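Local coordinates for alpha-L-rhamnosidase (Streptomyces avermitilis, PDB 3W5M), which hydrolyses terminal non-reducing alpha-L-rhamnose residues from alpha-L-rhamnosides, including citrus flavonoids and the arabinogalactan-protein gum arabic, at residues V702-A705 / L706-A709; K581-T584 / T585-T588. One frame throughout, in Å; residues are numbered along the deposited sequence.

Interaction 1 of 2, residues V702-A705 / L706-A709; sequences VPWA and LYQA
The indole of W704 overlaps two side chains of the next helical turn, Q708 beneath its five-membered ring and Y707 beneath its six-membered ring, both on the same face. W704 CG stands anti to the backbone N (chi1 -171°), which lays the ring alongside the following turn of helix 698-710, over Q708 and Y707. CG of Q708 makes a CH-pi contact, 4.0 Å from the centroid of the five-membered ring. The glutamine then bends at its second torsion, so that its amide runs beneath the indole, the two planes 27° apart and NE2 3.3 Å from W704 CZ2. Y707 meets the benzo end obliquely, its CD2 3.7 Å from W704 CZ3 and the planes turned 41° against each other. Beneath these side chains runs regular i to i+4 bonding; Q708 N to W704 O, at 2.9 Å, is the straightest of four such bonds. An alanine in place of W704 would probably leave the CG and amide of Q708 without the ring that covers them and open a gap beside Y707 and helix 756-777. That helix packs against W704, and Y707 OH is hydrogen-bonded to its E777. The chemistry is thus dispersion and aliphatic C-H against pi, joining one turn to the next within the (alpha/alpha)6-barrel domain, while the polar end of Y707 is satisfied by E777.

Interaction 2 of 2, residues K581-T584 / T585-T588; sequences KPST and TSVT
S583 and S586 face each other across a tight turn, in the loop between strands 572-576 and 587-594 of the concanavalin-like domain, and are tied by two hydrogen bonds. The first is the turn's own: S586 N donates to S583 O at 3.0 Å, with the donor well above the carbonyl plane, 58° out of it. With T584 and T585 both in helical backbone conformation, this i to i+3 bond defines a type I beta turn. The second bond runs the other way, from S583 N to S586 OG, also 3.0 Å long; it is possible because OG lies anti to the carbonyl carbon, beside its own backbone N (chi1 -57°), and so reaches back over the turn. Hydroxyls also approach each other, S583 OG lying 3.1 Å from T585 OG1. Apolar contact across the turn is slight: P582 CB comes to 4.0 Å from S586 CB, and the ring packs on F499 of strand 498-503. Water supplies the remaining link. One molecule donates to T584 O at 2.7 Å and hydrogen-bonds T588 OG1 at 2.8 Å, bridging the middle of the turn to the start of strand 587-594. Strand 510-515 lies alongside, R512 bonding the backbone of T588 within the strand and R514 that of S586 just ahead of it. Between the two segments the turn is therefore held mainly by polar bonds, S583 using both its N and its O on S586, while P582 and V587 pack on the sheet.

How the interactions relate
Interaction 1 is a buried contact on a helix of the (alpha/alpha)6-barrel domain, whereas interaction 2 is a partly buried turn leading into a strand of the concanavalin-like domain. They share no element: their centres lie 44 Å apart, on opposite sides of the chain's centre, and their nearest atoms are about 31 Å apart. Chemistry follows place. At 702-709 regular backbone bonds leave the side chains to meet through rings and aliphatic carbon; at 581-588 a serine hydroxyl and a water supplement the single backbone bond of the turn. The side chain of V702 lies about 9 Å from that of D643, which binds rhamnose, while interaction 2 is away from any annotated site.

Interaction 1 of 2, residues V702-A705 / L706-A709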
ATOM      1  N   VAL A 702     -13.538   6.822  -8.251  1.00 18.79           N
ATOM      2  CA  VAL A 702     -12.466   7.374  -7.406  1.00 19.14           C
ATOM      3  C   VAL A 702     -12.134   8.856  -7.786  1.00 18.51           C
ATOM      4  O   VAL A 702     -12.008   9.705  -6.892  1.00 20.46           O
ATOM      5  CB  VAL A 702     -11.251   6.428  -7.363  1.00 18.14           C
ATOM      6  CG1 VAL A 702     -10.156   7.056  -6.536  1.00 18.92           C
ATOM      7  CG2 VAL A 702     -11.630   5.092  -6.682  1.00 18.73           C
ATOM      8  N   PRO A 703     -12.022   9.182  -9.094  1.00 18.83           N
ATOM      9  CA  PRO A 703     -11.920  10.611  -9.421  1.00 18.66           C
ATOM     10  C   PRO A 703     -13.110  11.403  -8.906  1.00 19.25           C
ATOM     11  O   PRO A 703     -12.960  12.522  -8.396  1.00 16.71           O
ATOM     12  CB  PRO A 703     -11.852  10.619 -10.950  1.00 19.40           C
ATOM     13  CG  PRO A 703     -11.241   9.301 -11.289  1.00 19.30           C
ATOM     14  CD  PRO A 703     -11.746   8.338 -10.268  1.00 18.16           C
ATOM     15  N   TRP A 704     -14.320  10.834  -9.010  1.00 20.30           N
ATOM     16  CA  TRP A 704     -15.476  11.564  -8.521  1.00 20.38           C
ATOM     17  C   TRP A 704     -15.438  11.759  -7.015  1.00 20.21           C
ATOM     18  O   TRP A 704     -15.756  12.839  -6.511  1.00 19.76           O
ATOM     19  CB  TRP A 704     -16.794  10.872  -8.931  1.00 20.72           C
ATOM     20  CG  TRP A 704     -17.977  11.722  -8.616  1.00 24.31           C
ATOM     21  CD1 TRP A 704     -18.920  11.501  -7.652  1.00 23.67           C
ATOM     22  CD2 TRP A 704     -18.331  12.961  -9.254  1.00 25.79           C
ATOM     23  NE1 TRP A 704     -19.857  12.520  -7.658  1.00 25.32           N
ATOM     24  CE2 TRP A 704     -19.523  13.430  -8.625  1.00 25.85           C
ATOM     25  CE3 TRP A 704     -17.763  13.720 -10.298  1.00 25.08           C
ATOM     26  CZ2 TRP A 704     -20.152  14.630  -8.996  1.00 26.37           C
ATOM     27  CZ3 TRP A 704     -18.397  14.922 -10.677  1.00 24.72           C
ATOM     28  CH2 TRP A 704     -19.583  15.355 -10.024  1.00 24.64           C
ATOM     29  N   ALA A 705     -15.047  10.714  -6.292  1.00 20.29           N
ATOM     30  CA  ALA A 705     -14.911  10.833  -4.849  1.00 20.93           C
ATOM     31  C   ALA A 705     -13.884  11.925  -4.463  1.00 19.67           C
ATOM     32  O   ALA A 705     -14.139  12.707  -3.549  1.00 19.12           O
ATOM     33  CB  ALA A 705     -14.575   9.464  -4.229  1.00 19.85           C
ATOM     34  N   LEU A 706     -12.759  12.006  -5.177  1.00 21.04           N
ATOM     35  CA  LEU A 706     -11.751  13.059  -4.900  1.00 19.88           C
ATOM     36  C   LEU A 706     -12.321  14.427  -5.245  1.00 19.64           C
ATOM     37  O   LEU A 706     -12.152  15.379  -4.520  1.00 20.34           O
ATOM     38  CB  LEU A 706     -10.451  12.836  -5.661  1.00 19.44           C
ATOM     39  CG  LEU A 706      -9.614  11.572  -5.391  1.00 21.31           C
ATOM     40  CD1 LEU A 706      -8.394  11.436  -6.295  1.00 21.63           C
ATOM     41  CD2 LEU A 706      -9.162  11.506  -3.919  1.00 19.51           C
ATOM     42  N   TYR A 707     -13.069  14.499  -6.328  1.00 19.50           N
ATOM     43  CA  TYR A 707     -13.695  15.764  -6.667  1.00 20.65           C
ATOM     44  C   TYR A 707     -14.692  16.248  -5.591  1.00 19.99           C
ATOM     45  O   TYR A 707     -14.661  17.422  -5.182  1.00 20.78           O
ATOM     46  CB  TYR A 707     -14.330  15.694  -8.052  1.00 20.50           C
ATOM     47  CG  TYR A 707     -14.977  16.994  -8.407  1.00 22.82           C
ATOM     48  CD1 TYR A 707     -14.181  18.122  -8.674  1.00 25.34           C
ATOM     49  CD2 TYR A 707     -16.363  17.127  -8.452  1.00 24.43           C
ATOM     50  CE1 TYR A 707     -14.756  19.339  -8.999  1.00 26.86           C
ATOM     51  CE2 TYR A 707     -16.946  18.346  -8.788  1.00 25.74           C
ATOM     52  CZ  TYR A 707     -16.126  19.440  -9.051  1.00 26.64           C
ATOM     53  OH  TYR A 707     -16.657  20.676  -9.376  1.00 29.81           O
ATOM     54  N   GLN A 708     -15.567  15.363  -5.125  1.00 21.33           N
ATOM     55  CA  GLN A 708     -16.474  15.675  -4.031  1.00 21.53           C
ATOM     56  C   GLN A 708     -15.755  16.141  -2.745  1.00 22.41           C
ATOM     57  O   GLN A 708     -16.159  17.134  -2.113  1.00 21.13           O
ATOM     58  CB  GLN A 708     -17.377  14.474  -3.738  1.00 24.64           C
ATOM     59  CG  GLN A 708     -18.393  14.277  -4.844  1.00 27.42           C
ATOM     60  CD  GLN A 708     -19.348  15.459  -4.916  1.00 31.08           C
ATOM     61  OE1 GLN A 708     -19.975  15.821  -3.914  1.00 36.40           O
ATOM     62  NE2 GLN A 708     -19.429  16.089  -6.078  1.00 32.40           N
ATOM     63  N   ALA A 709     -14.681  15.446  -2.365  1.00 22.52           N
ATOM     64  CA  ALA A 709     -13.988  15.783  -1.117  1.00 22.80           C
ATOM     65  C   ALA A 709     -13.124  17.020  -1.224  1.00 22.34           C
ATOM     66  O   ALA A 709     -13.040  17.815  -0.260  1.00 22.16           O
ATOM     67  CB  ALA A 709     -13.146  14.602  -0.617  1.00 23.77           C
TER

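Interaction 2 of 2, residues K581-T584 / T585-T588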
ATOM      1  N   LYS A 581      15.008 -14.005  28.335  1.00 43.16           N
ATOM      2  CA  LYS A 581      13.583 -13.737  28.192  1.00 41.57           C
ATOM      3  C   LYS A 581      13.362 -12.343  27.638  1.00 39.20           C
ATOM      4  O   LYS A 581      13.808 -11.361  28.231  1.00 37.48           O
ATOM      5  CB  LYS A 581      12.852 -13.913  29.531  1.00 46.52           C
ATOM      6  CG  LYS A 581      12.629 -15.357  29.967  1.00 49.43           C
ATOM      7  CD  LYS A 581      12.555 -15.455  31.494  1.00 52.53           C
ATOM      8  CE  LYS A 581      11.779 -16.676  31.976  1.00 53.53           C
ATOM      9  NZ  LYS A 581      12.448 -17.979  31.689  1.00 56.97           N
ATOM     10  N   PRO A 582      12.675 -12.242  26.484  1.00 35.53           N
ATOM     11  CA  PRO A 582      12.341 -10.888  26.035  1.00 35.58           C
ATOM     12  C   PRO A 582      11.426 -10.165  27.020  1.00 34.41           C
ATOM     13  O   PRO A 582      10.612 -10.789  27.688  1.00 34.33           O
ATOM     14  CB  PRO A 582      11.604 -11.104  24.704  1.00 33.70           C
ATOM     15  CG  PRO A 582      11.252 -12.550  24.644  1.00 33.56           C
ATOM     16  CD  PRO A 582      12.197 -13.287  25.561  1.00 34.19           C
ATOM     17  N   SER A 583      11.576  -8.857  27.108  1.00 33.74           N
ATOM     18  CA  SER A 583      10.662  -8.037  27.873  1.00 35.14           C
ATOM     19  C   SER A 583       9.915  -7.174  26.872  1.00 36.07           C
ATOM     20  O   SER A 583      10.163  -7.269  25.650  1.00 34.37           O
ATOM     21  CB  SER A 583      11.429  -7.186  28.882  1.00 38.47           C
ATOM     22  OG  SER A 583      12.413  -6.412  28.233  1.00 41.72           O
ATOM     23  N   THR A 584       9.001  -6.346  27.364  1.00 34.59           N
ATOM     24  CA  THR A 584       8.217  -5.493  26.475  1.00 34.98           C
ATOM     25  C   THR A 584       9.117  -4.522  25.705  1.00 34.99           C
ATOM     26  O   THR A 584       8.753  -4.079  24.610  1.00 35.80           O
ATOM     27  CB  THR A 584       7.099  -4.715  27.204  1.00 34.78           C
ATOM     28  OG1 THR A 584       7.671  -3.794  28.147  1.00 35.23           O
ATOM     29  CG2 THR A 584       6.126  -5.658  27.910  1.00 34.20           C
ATOM     30  N   THR A 585      10.285  -4.191  26.256  1.00 31.75           N
ATOM     31  CA  THR A 585      11.164  -3.251  25.578  1.00 31.18           C
ATOM     32  C   THR A 585      11.915  -3.909  24.407  1.00 27.54           C
ATOM     33  O   THR A 585      12.498  -3.204  23.596  1.00 28.08           O
ATOM     34  CB  THR A 585      12.188  -2.561  26.516  1.00 33.12           C
ATOM     35  OG1 THR A 585      12.963  -3.559  27.174  1.00 33.01           O
ATOM     36  CG2 THR A 585      11.515  -1.633  27.534  1.00 32.39           C
ATOM     37  N   SER A 586      11.883  -5.233  24.305  1.00 25.03           N
ATOM     38  CA  SER A 586      12.658  -5.933  23.268  1.00 26.67           C
ATOM     39  C   SER A 586      12.128  -5.714  21.843  1.00 25.53           C
ATOM     40  O   SER A 586      12.872  -5.876  20.878  1.00 26.74           O
ATOM     41  CB  SER A 586      12.672  -7.426  23.526  1.00 27.69           C
ATOM     42  OG  SER A 586      13.202  -7.663  24.829  1.00 35.51           O
ATOM     43  N   VAL A 587      10.836  -5.427  21.736  1.00 22.87           N
ATOM     44  CA  VAL A 587      10.151  -5.329  20.433  1.00 24.14           C
ATOM     45  C   VAL A 587       9.226  -4.100  20.429  1.00 22.73           C
ATOM     46  O   VAL A 587       8.382  -3.926  21.316  1.00 24.31           O
ATOM     47  CB  VAL A 587       9.366  -6.631  20.104  1.00 24.73           C
ATOM     48  CG1 VAL A 587       8.560  -6.497  18.813  1.00 26.19           C
ATOM     49  CG2 VAL A 587      10.297  -7.827  19.984  1.00 24.01           C
ATOM     50  N   THR A 588       9.377  -3.242  19.419  1.00 21.58           N
ATOM     51  CA  THR A 588       8.528  -2.050  19.282  1.00 22.61           C
ATOM     52  C   THR A 588       8.088  -2.021  17.830  1.00 22.09           C
ATOM     53  O   THR A 588       8.932  -2.123  16.958  1.00 21.82           O
ATOM     54  CB  THR A 588       9.324  -0.792  19.625  1.00 24.36           C
ATOM     55  OG1 THR A 588       9.864  -0.927  20.966  1.00 24.51           O
ATOM     56  CG2 THR A 588       8.453   0.451  19.552  1.00 23.78           C
TER
HETATM   57  O   HOH W   1       8.547  -1.723  23.339  1.00 28.72           O